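Local coordinates for protein serine protease inhibitor 4, isoform B (Drosophila melanogaster, PDB 4P0O) that probably inhibits serine and cysteine endopeptidases in the manner of a serpin, at residues L230-V235 against F360-V365; R207-D212 against A220-Y225; E9-L14 against Q367-L372; S88-I93 against I169-T174; G23-Q28 against A276-E281. All coordinates share one frame; numbering follows the deposited sequence.

Interaction 1: L230-V235 against F360-V365; sequences LSMLIV and FTYVLV
Ile234 lies against the two aromatic residues Phe360 and Tyr362 of the partner strand. Its CG2 approaches the Phe360 ring at a slant, 3.8 Å from CD1, while its CG1 branch runs beside Tyr362 CB. On the same face Met232 bends at its last torsion (chi3 -78°), which carries CE to within 4.2 Å of Tyr362 CD1. Met232 SD is then 5.2 Å from the Tyr362 ring centroid, an oblique Met-aromatic contact. The face formed by Ser231, Leu233, Val235, Thr361, Val363 and Val365 packs aliphatic carbons, Val235 CB 3.7 Å from Thr361 CG2. Leu233 and Val365 there meet helix 255-260, whereas Met232 and Tyr362 reach strand 311-324 from the opposite face.

Six backbone hydrogen bonds fix this antiparallel register in what is conventionally serpin sheet B. They link Ser231 with Val365, Leu233 with Val363 and Val235 with Thr361, and Val235 N to Thr361 O is nearly linear (2.8 Å, 174°). Polar side chains are anchored elsewhere: Ser231 OG has its main partner, Glu222, on the next strand and accepts from a water that also donates to Val365 O, and Thr361 OG1 bonds Gly375 O. Since every touching residue is buried, the chemistry implies a layer whose peptide polarity is met largely within the sheet while both faces offer mostly hydrocarbon and sulfur to their neighbours.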
# COMPACT_ATOMS: atom_id res chain seq x y z
N LEU A 230 12.99 -9.67 -1.32
CA LEU A 230 11.68 -9.31 -0.77
C LEU A 230 11.38 -10.24 0.40
O LEU A 230 11.84 -11.39 0.43
CB LEU A 230 10.59 -9.41 -1.84
CG LEU A 230 10.73 -8.38 -2.99
CD1 LEU A 230 10.05 -8.88 -4.27
CD2 LEU A 230 10.13 -7.07 -2.57
N SER A 231 10.61 -9.76 1.37
CA SER A 231 10.29 -10.59 2.53
C SER A 231 9.01 -10.09 3.20
O SER A 231 8.57 -8.98 2.94
CB SER A 231 11.44 -10.60 3.55
OG SER A 231 11.67 -9.30 4.05
N MET A 232 8.43 -10.87 4.10
CA MET A 232 7.33 -10.51 4.98
C MET A 232 7.89 -10.39 6.39
O MET A 232 8.48 -11.34 6.91
CB MET A 232 6.21 -11.52 4.96
CG MET A 232 5.04 -11.06 5.86
SD MET A 232 3.62 -12.14 5.81
CE MET A 232 2.91 -11.63 4.25
N LEU A 233 7.68 -9.26 6.93
CA LEU A 233 8.02 -9.00 8.32
C LEU A 233 6.75 -9.14 9.17
O LEU A 233 5.76 -8.47 8.92
CB LEU A 233 8.62 -7.60 8.48
CG LEU A 233 9.03 -7.18 9.91
CD1 LEU A 233 10.25 -7.94 10.39
CD2 LEU A 233 9.24 -5.65 9.98
N ILE A 234 6.79 -10.01 10.17
CA ILE A 234 5.68 -10.14 11.11
C ILE A 234 6.10 -9.54 12.44
O ILE A 234 7.17 -9.85 12.95
CB ILE A 234 5.28 -11.61 11.28
CG1 ILE A 234 4.84 -12.18 9.93
CG2 ILE A 234 4.15 -11.75 12.27
CD1 ILE A 234 4.78 -13.63 9.91
N VAL A 235 5.26 -8.66 12.99
CA VAL A 235 5.49 -8.09 14.31
C VAL A 235 4.33 -8.51 15.21
O VAL A 235 3.16 -8.15 15.00
CB VAL A 235 5.63 -6.56 14.29
CG1 VAL A 235 6.17 -6.08 15.62
CG2 VAL A 235 6.57 -6.12 13.14
N PHE A 360 -1.73 -9.59 14.96
CA PHE A 360 -0.39 -9.16 14.64
C PHE A 360 -0.42 -8.19 13.46
O PHE A 360 -1.44 -8.05 12.77
CB PHE A 360 0.51 -10.37 14.34
CG PHE A 360 0.05 -11.22 13.19
CD1 PHE A 360 0.49 -10.98 11.89
CD2 PHE A 360 -0.79 -12.30 13.41
CE1 PHE A 360 0.08 -11.79 10.85
CE2 PHE A 360 -1.19 -13.11 12.36
CZ PHE A 360 -0.75 -12.85 11.08
N THR A 361 0.70 -7.52 13.25
CA THR A 361 0.86 -6.67 12.08
C THR A 361 1.95 -7.25 11.20
O THR A 361 2.83 -8.00 11.67
CB THR A 361 1.13 -5.20 12.50
OG1 THR A 361 1.08 -4.33 11.36
CG2 THR A 361 2.47 -5.09 13.17
N TYR A 362 1.87 -6.98 9.90
CA TYR A 362 2.87 -7.50 8.96
C TYR A 362 3.15 -6.49 7.85
O TYR A 362 2.30 -5.66 7.52
CB TYR A 362 2.40 -8.82 8.34
CG TYR A 362 1.15 -8.67 7.54
CD1 TYR A 362 1.20 -8.29 6.22
CD2 TYR A 362 -0.11 -8.87 8.12
CE1 TYR A 362 0.07 -8.12 5.47
CE2 TYR A 362 -1.27 -8.70 7.38
CZ TYR A 362 -1.16 -8.32 6.04
OH TYR A 362 -2.29 -8.14 5.29
N VAL A 363 4.34 -6.58 7.28
CA VAL A 363 4.78 -5.65 6.25
C VAL A 363 5.48 -6.47 5.16
O VAL A 363 6.33 -7.30 5.48
CB VAL A 363 5.74 -4.58 6.81
CG1 VAL A 363 5.94 -3.47 5.81
CG2 VAL A 363 5.21 -4.00 8.11
N LEU A 364 5.09 -6.26 3.91
CA LEU A 364 5.77 -6.88 2.77
C LEU A 364 6.78 -5.86 2.32
O LEU A 364 6.41 -4.77 1.86
CB LEU A 364 4.78 -7.24 1.66
CG LEU A 364 5.10 -8.48 0.84
CD1 LEU A 364 3.90 -8.84 -0.02
CD2 LEU A 364 6.36 -8.25 0.01
N VAL A 365 8.05 -6.20 2.50
CA VAL A 365 9.15 -5.23 2.34
C VAL A 365 10.18 -5.61 1.28
O VAL A 365 10.47 -6.78 1.06
CB VAL A 365 9.93 -5.04 3.65
CG1 VAL A 365 9.05 -4.36 4.69
CG2 VAL A 365 10.43 -6.35 4.18
O HOH W 1 13.28 -7.66 2.40

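Interaction 2: R207-D212 against A220-Y225; sequences RFRYAD and ALELPY
Arg209 O is gripped twice from the neighbouring strand: Glu222 N donates a hydrogen bond to it (2.9 Å, 167°), and Leu221 CA adds a longer CA-H contact at 3.6 Å. The strands form an antiparallel beta hairpin that, by serpin convention, belongs to sheet B. Toward the turn, Ala211 and Ala220 exchange two backbone bonds. At the other end the ladder opens and a water takes over, accepting from Arg209 N and donating to Glu222 O, 2.7 Å away.

Beside this water bridge the side chains of Arg209 and Glu222 run side by side into a salt bridge, NH1 to OE1 at 3.0 Å. Glu222 OE1 lies in the guanidinium plane, yet NH1 meets it on the syn side and 33° out of the carboxylate plane. Glu222 OE2 is held by Ser231 OG, so one carboxylate ties the hairpin to the next strand; its negative charge probably eases the proximity of Arg209 NH2 to Lys368 NZ.

On the opposite face Leu221 CD1 presses on Phe208 CB, 3.6 Å away. Leu223 CD2 sits over one face of the Phe208 ring in a CH-pi contact, 3.8 Å from the centroid and 16° off the normal, while Pro224 CD reaches the ring edge, 4.0 Å from CD1.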
# COMPACT_ATOMS: atom_id res chain seq x y z
N ARG A 207 15.35 -21.96 10.13
CA ARG A 207 16.13 -20.80 10.55
C ARG A 207 15.63 -19.54 9.84
O ARG A 207 15.56 -19.48 8.61
CB ARG A 207 17.62 -21.03 10.28
CG ARG A 207 18.24 -22.04 11.26
CD ARG A 207 19.73 -22.25 11.02
NE ARG A 207 20.52 -21.08 11.36
CZ ARG A 207 20.88 -20.75 12.60
NH1 ARG A 207 20.51 -21.50 13.63
NH2 ARG A 207 21.61 -19.66 12.82
N PHE A 208 15.25 -18.55 10.64
CA PHE A 208 14.75 -17.27 10.16
C PHE A 208 15.43 -16.14 10.91
O PHE A 208 15.85 -16.29 12.06
CB PHE A 208 13.23 -17.13 10.37
CG PHE A 208 12.38 -18.03 9.50
CD1 PHE A 208 12.28 -17.81 8.13
CD2 PHE A 208 11.66 -19.07 10.06
CE1 PHE A 208 11.49 -18.63 7.34
CE2 PHE A 208 10.86 -19.88 9.27
CZ PHE A 208 10.78 -19.66 7.91
N ARG A 209 15.52 -14.99 10.26
CA ARG A 209 15.92 -13.79 10.94
C ARG A 209 14.81 -13.32 11.88
O ARG A 209 13.65 -13.20 11.49
CB ARG A 209 16.31 -12.73 9.93
CG ARG A 209 17.44 -13.24 9.04
CD ARG A 209 17.91 -12.25 8.01
NE ARG A 209 18.76 -11.25 8.61
CZ ARG A 209 18.47 -9.95 8.69
NH1 ARG A 209 17.34 -9.48 8.19
NH2 ARG A 209 19.34 -9.14 9.27
N TYR A 210 15.21 -13.06 13.12
CA TYR A 210 14.32 -12.86 14.25
C TYR A 210 14.83 -11.71 15.13
O TYR A 210 16.03 -11.47 15.19
CB TYR A 210 14.23 -14.17 15.05
CG TYR A 210 13.77 -14.01 16.48
CD1 TYR A 210 12.42 -14.06 16.81
CD2 TYR A 210 14.68 -13.80 17.50
CE1 TYR A 210 11.99 -13.89 18.12
CE2 TYR A 210 14.28 -13.65 18.80
CZ TYR A 210 12.92 -13.69 19.10
OH TYR A 210 12.52 -13.52 20.40
N ALA A 211 13.92 -11.04 15.82
CA ALA A 211 14.32 -10.08 16.85
C ALA A 211 13.36 -10.08 18.02
O ALA A 211 12.14 -10.03 17.85
CB ALA A 211 14.41 -8.66 16.27
N ASP A 212 13.92 -10.15 19.22
CA ASP A 212 13.17 -9.83 20.41
C ASP A 212 13.11 -8.30 20.50
O ASP A 212 14.12 -7.61 20.32
CB ASP A 212 13.81 -10.47 21.63
CG ASP A 212 12.91 -10.49 22.82
OD1 ASP A 212 11.68 -10.31 22.67
OD2 ASP A 212 13.43 -10.71 23.93
N ALA A 220 9.65 -10.02 16.43
CA ALA A 220 9.50 -9.91 14.99
C ALA A 220 10.18 -11.08 14.28
O ALA A 220 11.15 -11.63 14.79
CB ALA A 220 10.07 -8.59 14.49
N LEU A 221 9.65 -11.44 13.12
CA LEU A 221 10.22 -12.51 12.30
C LEU A 221 10.15 -12.09 10.83
O LEU A 221 9.17 -11.49 10.39
CB LEU A 221 9.45 -13.81 12.49
CG LEU A 221 10.12 -15.09 12.00
CD1 LEU A 221 11.28 -15.45 12.90
CD2 LEU A 221 9.11 -16.22 11.96
N GLU A 222 11.21 -12.39 10.10
CA GLU A 222 11.25 -12.12 8.67
C GLU A 222 11.18 -13.44 7.88
O GLU A 222 11.95 -14.37 8.13
CB GLU A 222 12.52 -11.35 8.29
CG GLU A 222 12.65 -11.08 6.78
CD GLU A 222 13.95 -10.36 6.40
OE1 GLU A 222 15.02 -10.78 6.85
OE2 GLU A 222 13.90 -9.38 5.63
N LEU A 223 10.23 -13.50 6.94
CA LEU A 223 10.02 -14.64 6.06
C LEU A 223 10.40 -14.24 4.64
O LEU A 223 9.67 -13.49 3.99
CB LEU A 223 8.57 -15.11 6.07
CG LEU A 223 7.96 -15.40 7.45
CD1 LEU A 223 6.56 -15.96 7.27
CD2 LEU A 223 8.81 -16.33 8.25
N PRO A 224 11.54 -14.75 4.14
CA PRO A 224 11.99 -14.30 2.82
C PRO A 224 11.23 -14.96 1.68
O PRO A 224 10.80 -16.11 1.82
CB PRO A 224 13.47 -14.71 2.77
CG PRO A 224 13.79 -15.29 4.10
CD PRO A 224 12.51 -15.63 4.79
N TYR A 225 11.08 -14.24 0.56
CA TYR A 225 10.59 -14.85 -0.67
C TYR A 225 11.76 -15.34 -1.50
O TYR A 225 12.79 -14.67 -1.60
CB TYR A 225 9.73 -13.88 -1.47
CG TYR A 225 8.47 -13.51 -0.71
CD1 TYR A 225 7.41 -14.41 -0.61
CD2 TYR A 225 8.38 -12.32 -0.03
CE1 TYR A 225 6.27 -14.09 0.11
CE2 TYR A 225 7.26 -11.98 0.70
CZ TYR A 225 6.20 -12.88 0.76
OH TYR A 225 5.08 -12.58 1.49
O HOH W 2 14.62 -14.72 7.64

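Interaction 3: E9-L14 against Q367-L372; sequences EFARRL and QKDLPL
Leu14 and Pro371 lie alongside one another with opposite headings where the N-terminal helix, helix A of the serpin fold, crosses the classic beta bulge formed by Asp369 and Leu370, at which strand 370-377 begins. Packing is closest here: Leu14 CD2 is 3.6 Å from Leu370 CD2 and 3.4 Å from Pro371 O, with Pro371 CD a little farther off. With CG swung away from the backbone N (chi1 176°), Leu14 sends its branch between these two residues. Replacing it with an alanine would probably open a gap beside Leu370 and Pro371 and let the Leu370 methyls shift. Ala11 belongs to the same tight part, its CB 3.5 Å from Asp369 O and 3.7 Å from CG of the Asp369 carboxylate, whose OD1 bonds His7.

Elsewhere the contact thins. Phe10 CD1 meets Leu370 CD1 obliquely at 3.9 Å, and Glu9 and Arg13, joined by a weak salt bridge, lie on the partly exposed helix side turned from the strand. No hydrogen bond crosses the interface; Pro371 O, buried under Leu14 CD2, has no polar partner in the model.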
# COMPACT_ATOMS: atom_id res chain seq x y z
N GLU A 9 16.69 6.93 1.53
CA GLU A 9 15.89 8.07 1.87
C GLU A 9 14.44 7.90 1.41
O GLU A 9 13.56 8.18 2.12
CB GLU A 9 16.46 9.34 1.28
CG GLU A 9 15.89 10.59 1.89
CD GLU A 9 16.12 11.84 1.05
OE1 GLU A 9 16.17 11.76 -0.19
OE2 GLU A 9 16.24 12.91 1.64
N PHE A 10 14.26 7.43 0.19
CA PHE A 10 12.92 7.19 -0.33
C PHE A 10 12.19 6.22 0.61
O PHE A 10 11.02 6.44 0.95
CB PHE A 10 12.98 6.61 -1.76
CG PHE A 10 11.63 6.40 -2.38
CD1 PHE A 10 10.90 5.25 -2.12
CD2 PHE A 10 11.07 7.37 -3.22
CE1 PHE A 10 9.65 5.05 -2.67
CE2 PHE A 10 9.80 7.17 -3.77
CZ PHE A 10 9.10 6.01 -3.48
N ALA A 11 12.88 5.16 1.00
CA ALA A 11 12.30 4.12 1.85
C ALA A 11 11.90 4.66 3.22
O ALA A 11 10.82 4.34 3.74
CB ALA A 11 13.28 2.96 2.00
N ARG A 12 12.78 5.46 3.82
CA ARG A 12 12.55 6.05 5.12
C ARG A 12 11.28 6.92 5.10
O ARG A 12 10.42 6.82 5.99
CB ARG A 12 13.78 6.88 5.52
CG ARG A 12 14.04 7.07 6.97
CD ARG A 12 15.56 7.18 7.20
NE ARG A 12 16.19 8.09 6.25
CZ ARG A 12 17.33 7.86 5.59
NH1 ARG A 12 18.03 6.74 5.76
NH2 ARG A 12 17.79 8.77 4.74
N ARG A 13 11.18 7.76 4.08
CA ARG A 13 10.03 8.66 3.94
C ARG A 13 8.76 7.88 3.70
O ARG A 13 7.71 8.22 4.24
CB ARG A 13 10.28 9.67 2.81
CG ARG A 13 11.37 10.68 3.16
CD ARG A 13 11.96 11.41 1.95
NE ARG A 13 12.91 12.43 2.41
CZ ARG A 13 12.58 13.67 2.75
NH1 ARG A 13 11.33 14.09 2.69
NH2 ARG A 13 13.53 14.51 3.17
N LEU A 14 8.85 6.81 2.92
CA LEU A 14 7.69 5.96 2.65
C LEU A 14 7.26 5.18 3.90
O LEU A 14 6.06 5.06 4.17
CB LEU A 14 7.98 5.00 1.49
CG LEU A 14 6.86 4.00 1.18
CD1 LEU A 14 5.61 4.72 0.75
CD2 LEU A 14 7.28 3.06 0.12
N GLN A 367 14.17 -5.04 0.41
CA GLN A 367 15.48 -4.68 0.98
C GLN A 367 15.36 -4.31 2.45
O GLN A 367 16.07 -3.45 2.95
CB GLN A 367 16.12 -3.52 0.21
CG GLN A 367 16.78 -3.89 -1.08
CD GLN A 367 17.51 -2.71 -1.72
OE1 GLN A 367 17.98 -1.81 -1.03
NE2 GLN A 367 17.61 -2.72 -3.04
N LYS A 368 14.43 -4.97 3.13
CA LYS A 368 14.19 -4.81 4.56
C LYS A 368 13.69 -3.44 5.01
O LYS A 368 13.42 -3.27 6.20
CB LYS A 368 15.48 -5.12 5.33
CG LYS A 368 15.98 -6.55 5.19
CD LYS A 368 17.31 -6.74 5.91
CE LYS A 368 17.32 -6.00 7.24
NZ LYS A 368 18.39 -6.41 8.16
N ASP A 369 13.58 -2.45 4.12
CA ASP A 369 13.28 -1.07 4.58
C ASP A 369 12.19 -0.34 3.79
O ASP A 369 11.72 0.72 4.23
CB ASP A 369 14.58 -0.21 4.59
CG ASP A 369 15.20 0.01 3.21
OD1 ASP A 369 14.70 -0.52 2.20
OD2 ASP A 369 16.22 0.74 3.14
N LEU A 370 11.78 -0.88 2.64
CA LEU A 370 10.82 -0.21 1.78
C LEU A 370 9.50 -0.99 1.77
O LEU A 370 9.44 -2.10 1.24
CB LEU A 370 11.39 -0.06 0.37
CG LEU A 370 10.67 0.95 -0.52
CD1 LEU A 370 11.58 1.45 -1.62
CD2 LEU A 370 9.38 0.38 -1.13
N PRO A 371 8.45 -0.42 2.37
CA PRO A 371 7.19 -1.17 2.48
C PRO A 371 6.29 -1.08 1.25
O PRO A 371 5.86 0.01 0.84
CB PRO A 371 6.52 -0.53 3.70
CG PRO A 371 7.01 0.87 3.71
CD PRO A 371 8.41 0.84 3.13
N LEU A 372 6.01 -2.23 0.65
CA LEU A 372 5.11 -2.34 -0.49
C LEU A 372 3.66 -2.60 -0.05
O LEU A 372 2.73 -2.07 -0.65
CB LEU A 372 5.58 -3.46 -1.42
CG LEU A 372 6.98 -3.23 -2.00
CD1 LEU A 372 7.44 -4.45 -2.76
CD2 LEU A 372 7.00 -2.00 -2.90

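Interaction 4: S88-I93 against I169-T174; sequences SQILRI and IHFKGT
Three backbone hydrogen bonds join the segments: Lys172 N gives to Ile90 O (2.9 Å), and Arg92 and His170 exchange a pair, His170 N to Arg92 O being 2.8 Å. A water donates to Ile90 O and lies in the His170 ring plane, 2.8 Å from ND1.

These strands correspond to s2A and s3A of the serpin's central sheet A. Strand 161-174 also pairs with strand 328-341, consistent with an inserted reactive-centre loop; His170 NE2 bonds Glu330 there.

Just before the strand, Ile90 CG2 comes obliquely and very tightly to Phe171 CE2. On the face of Leu91, Ile93, Ile169 and Phe171 the contacts are apolar, Leu91 CD2 meeting the ring edge 4.1 Å from Phe171 CD2. Losing the ring to an alanine would probably leave Ile90 and Leu91 without shared support and strip Tyr225 of its edge-to-face partner.

Ser88 OG accepts from Ile90 N, an ST turn, and from Leu91 N, an ST motif; Arg92 NH1 donates to Ser88 O (2.7 Å, 174°) from above the carbonyl plane.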
# COMPACT_ATOMS: atom_id res chain seq x y z
N SER A 88 11.72 -7.59 -12.67
CA SER A 88 11.32 -8.45 -11.56
C SER A 88 10.51 -9.61 -12.08
O SER A 88 9.79 -9.48 -13.07
CB SER A 88 10.50 -7.68 -10.52
OG SER A 88 10.04 -8.56 -9.52
N GLN A 89 10.64 -10.75 -11.42
CA GLN A 89 9.82 -11.90 -11.75
C GLN A 89 8.60 -11.95 -10.82
O GLN A 89 7.67 -12.70 -11.08
CB GLN A 89 10.64 -13.18 -11.63
CG GLN A 89 11.93 -13.13 -12.45
CD GLN A 89 12.75 -14.41 -12.36
OE1 GLN A 89 13.23 -14.80 -11.29
NE2 GLN A 89 12.93 -15.07 -13.50
N ILE A 90 8.62 -11.13 -9.78
CA ILE A 90 7.67 -11.22 -8.65
C ILE A 90 6.69 -10.04 -8.61
O ILE A 90 5.53 -10.20 -8.22
CB ILE A 90 8.43 -11.25 -7.30
CG1 ILE A 90 9.13 -12.59 -7.11
CG2 ILE A 90 7.48 -11.00 -6.10
CD1 ILE A 90 10.11 -12.58 -5.95
N LEU A 91 7.20 -8.87 -8.99
CA LEU A 91 6.48 -7.60 -8.88
C LEU A 91 6.15 -6.99 -10.22
O LEU A 91 7.00 -6.97 -11.12
CB LEU A 91 7.32 -6.58 -8.11
CG LEU A 91 7.24 -6.41 -6.62
CD1 LEU A 91 8.35 -5.42 -6.22
CD2 LEU A 91 5.86 -5.90 -6.20
N ARG A 92 4.95 -6.45 -10.33
CA ARG A 92 4.51 -5.69 -11.49
C ARG A 92 3.79 -4.46 -11.01
O ARG A 92 2.78 -4.55 -10.28
CB ARG A 92 3.58 -6.50 -12.39
CG ARG A 92 4.24 -7.68 -13.08
CD ARG A 92 4.93 -7.28 -14.37
NE ARG A 92 5.54 -8.43 -15.02
CZ ARG A 92 6.73 -8.93 -14.72
NH1 ARG A 92 7.47 -8.36 -13.77
NH2 ARG A 92 7.20 -9.99 -15.36
N ILE A 93 4.29 -3.30 -11.42
CA ILE A 93 3.70 -2.02 -11.07
C ILE A 93 3.31 -1.28 -12.35
O ILE A 93 4.05 -1.32 -13.34
CB ILE A 93 4.68 -1.20 -10.22
CG1 ILE A 93 5.02 -1.98 -8.95
CG2 ILE A 93 4.08 0.17 -9.86
CD1 ILE A 93 6.15 -1.42 -8.21
N ILE A 169 -0.46 -2.29 -8.37
CA ILE A 169 0.67 -3.12 -7.97
C ILE A 169 0.23 -4.55 -7.75
O ILE A 169 -0.83 -4.81 -7.16
CB ILE A 169 1.35 -2.57 -6.69
CG1 ILE A 169 2.51 -3.47 -6.25
CG2 ILE A 169 0.32 -2.39 -5.55
CD1 ILE A 169 3.37 -2.85 -5.17
N HIS A 170 1.02 -5.49 -8.27
CA HIS A 170 0.75 -6.91 -8.13
C HIS A 170 2.04 -7.63 -7.73
O HIS A 170 3.12 -7.33 -8.22
CB HIS A 170 0.21 -7.52 -9.43
CG HIS A 170 -0.03 -9.00 -9.34
ND1 HIS A 170 0.91 -9.93 -9.72
CD2 HIS A 170 -1.09 -9.70 -8.87
CE1 HIS A 170 0.43 -11.15 -9.50
NE2 HIS A 170 -0.78 -11.03 -8.99
N PHE A 171 1.89 -8.56 -6.80
CA PHE A 171 3.00 -9.31 -6.21
C PHE A 171 2.63 -10.78 -6.14
O PHE A 171 1.55 -11.14 -5.65
CB PHE A 171 3.31 -8.79 -4.80
CG PHE A 171 4.30 -9.64 -4.01
CD1 PHE A 171 3.90 -10.77 -3.34
CD2 PHE A 171 5.63 -9.28 -3.92
CE1 PHE A 171 4.78 -11.54 -2.62
CE2 PHE A 171 6.52 -10.05 -3.19
CZ PHE A 171 6.10 -11.19 -2.55
N LYS A 172 3.53 -11.64 -6.61
CA LYS A 172 3.35 -13.07 -6.42
C LYS A 172 4.70 -13.71 -6.18
O LYS A 172 5.54 -13.77 -7.07
CB LYS A 172 2.63 -13.72 -7.61
CG LYS A 172 2.27 -15.17 -7.33
CD LYS A 172 1.19 -15.71 -8.24
CE LYS A 172 1.08 -17.23 -8.09
NZ LYS A 172 1.31 -17.70 -6.69
N GLY A 173 4.91 -14.15 -4.94
CA GLY A 173 6.16 -14.74 -4.54
C GLY A 173 5.98 -16.08 -3.86
O GLY A 173 4.95 -16.37 -3.26
N THR A 174 7.03 -16.88 -3.93
CA THR A 174 7.09 -18.18 -3.29
C THR A 174 7.94 -18.05 -2.04
O THR A 174 8.96 -17.37 -2.08
CB THR A 174 7.72 -19.23 -4.25
OG1 THR A 174 6.93 -19.30 -5.44
CG2 THR A 174 7.82 -20.59 -3.61
O HOH W 3 5.43 -14.31 -9.88
O HOH W 4 3.59 -9.91 -10.48

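Interaction 5: G23-Q28 against A276-E281; sequences GKLSGQ and AEFQVE
Helix 6-28, helix A of the serpin fold, ends here against strand 276-281, conventionally s6A at the margin of the central sheet A, and Leu25 makes most of the apolar contact. The short axes run almost at right angles (95°) and 11.0 Å apart, a separation that side chains must span. Leu25 does so with both branches: CD1 approaches the Phe278 ring obliquely, 4.1 Å from CE2, and CD2 lies 3.9 Å from Val280 CG2. Phe278 reaches out from the strand with CG opposite the backbone N (chi1 -177°), which extends the ring toward Leu25 and also brings it to Val35 of the short strand 35-36.

At the helix end the contact turns polar and partly solvated. Gln28, extended along its whole chain, crosses Val280 at a slant, its NE2 3.8 Å from CG2. The same amide is tied to the strand through water: one molecule donates to Gln28 OE1 at 2.8 Å and to Glu281 O. Glu281 CB leaves the backbone on the side away from helix 6-28, and OE1 caps Ser283 N where helix 283-288 begins. No direct hydrogen bond joins the two segments, and the bridging water to Glu281 O measures 2.7 Å.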
# COMPACT_ATOMS: atom_id res chain seq x y z
N GLY A 23 -2.10 4.27 11.05
CA GLY A 23 -2.73 4.78 12.25
C GLY A 23 -4.11 5.38 11.98
O GLY A 23 -5.05 5.16 12.74
N LYS A 24 -4.22 6.17 10.92
CA LYS A 24 -5.50 6.78 10.57
C LYS A 24 -6.50 5.72 10.08
O LYS A 24 -7.68 5.80 10.40
CB LYS A 24 -5.31 7.85 9.49
CG LYS A 24 -4.35 8.99 9.88
CD LYS A 24 -4.82 9.75 11.09
CE LYS A 24 -3.91 10.91 11.43
NZ LYS A 24 -3.62 10.93 12.87
N LEU A 25 -6.04 4.72 9.33
CA LEU A 25 -6.94 3.65 8.89
C LEU A 25 -7.45 2.82 10.05
O LEU A 25 -8.64 2.51 10.12
CB LEU A 25 -6.25 2.74 7.89
CG LEU A 25 -5.91 3.33 6.53
CD1 LEU A 25 -5.10 2.32 5.71
CD2 LEU A 25 -7.17 3.75 5.80
N SER A 26 -6.55 2.45 10.96
CA SER A 26 -6.93 1.69 12.15
C SER A 26 -8.00 2.42 12.96
O SER A 26 -8.88 1.78 13.53
CB SER A 26 -5.71 1.43 13.03
OG SER A 26 -6.07 0.64 14.15
N GLY A 27 -7.90 3.74 13.02
CA GLY A 27 -8.87 4.56 13.71
C GLY A 27 -10.18 4.70 12.94
O GLY A 27 -11.25 4.73 13.54
N GLN A 28 -10.08 4.80 11.62
CA GLN A 28 -11.27 4.94 10.78
C GLN A 28 -12.04 3.63 10.62
O GLN A 28 -13.27 3.64 10.50
CB GLN A 28 -10.90 5.47 9.40
CG GLN A 28 -12.12 5.74 8.53
CD GLN A 28 -11.76 6.32 7.19
OE1 GLN A 28 -10.81 7.09 7.08
NE2 GLN A 28 -12.52 5.96 6.15
N ALA A 276 -7.10 -11.56 3.07
CA ALA A 276 -7.74 -10.33 3.50
C ALA A 276 -7.94 -9.39 2.31
O ALA A 276 -7.12 -9.35 1.39
CB ALA A 276 -6.92 -9.65 4.58
N GLU A 277 -9.05 -8.66 2.34
CA GLU A 277 -9.37 -7.64 1.34
C GLU A 277 -9.80 -6.39 2.07
O GLU A 277 -10.48 -6.48 3.09
CB GLU A 277 -10.50 -8.12 0.42
CG GLU A 277 -10.10 -9.17 -0.57
CD GLU A 277 -11.28 -9.70 -1.35
OE1 GLU A 277 -12.03 -10.52 -0.79
OE2 GLU A 277 -11.47 -9.28 -2.51
N PHE A 278 -9.42 -5.23 1.56
CA PHE A 278 -9.66 -3.98 2.25
C PHE A 278 -9.91 -2.90 1.22
O PHE A 278 -9.27 -2.86 0.16
CB PHE A 278 -8.47 -3.65 3.16
CG PHE A 278 -8.64 -2.41 3.98
CD1 PHE A 278 -9.41 -2.42 5.13
CD2 PHE A 278 -8.01 -1.23 3.60
CE1 PHE A 278 -9.56 -1.27 5.88
CE2 PHE A 278 -8.17 -0.08 4.36
CZ PHE A 278 -8.92 -0.10 5.49
N GLN A 279 -10.88 -2.03 1.51
CA GLN A 279 -11.14 -0.89 0.64
C GLN A 279 -11.45 0.34 1.45
O GLN A 279 -12.04 0.25 2.53
CB GLN A 279 -12.27 -1.20 -0.34
CG GLN A 279 -13.63 -1.47 0.30
CD GLN A 279 -14.66 -1.85 -0.75
OE1 GLN A 279 -14.80 -3.02 -1.09
NE2 GLN A 279 -15.35 -0.86 -1.28
N VAL A 280 -11.03 1.48 0.94
CA VAL A 280 -11.18 2.72 1.67
C VAL A 280 -11.17 3.93 0.73
O VAL A 280 -10.45 3.95 -0.27
CB VAL A 280 -10.08 2.89 2.76
CG1 VAL A 280 -8.68 2.90 2.13
CG2 VAL A 280 -10.34 4.13 3.62
N GLU A 281 -12.03 4.90 1.05
CA GLU A 281 -11.97 6.21 0.42
C GLU A 281 -11.07 7.05 1.29
O GLU A 281 -11.36 7.27 2.46
CB GLU A 281 -13.36 6.83 0.29
CG GLU A 281 -13.52 7.71 -0.93
CD GLU A 281 -12.86 9.07 -0.80
OE1 GLU A 281 -12.49 9.47 0.33
OE2 GLU A 281 -12.73 9.74 -1.83
O HOH W 5 -10.12 8.22 4.61

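In the fold
Interactions 1 and 2 are neighbours in sheet B, touching where Met232 O receives Leu223 N; both rest on backbone ladders, but interaction 2 adds a salt bridge and lies farther from the chain's centre. Interaction 4, also a ladder, is partly exposed, within sheet A, and relies more on water. Interactions 3 and 5 have no hydrogen bonds between segments: they use two ends of helix 6-28, their centres about 21 Å apart on opposite sides of the chain's centre. Interaction 1 is wholly buried and touches interactions 2, 3 and 4: Leu364 O takes Leu372 N of interaction 3 and Leu364 CD2 packs on Phe171 CE2 of interaction 4. Interaction 5 touches none of the others.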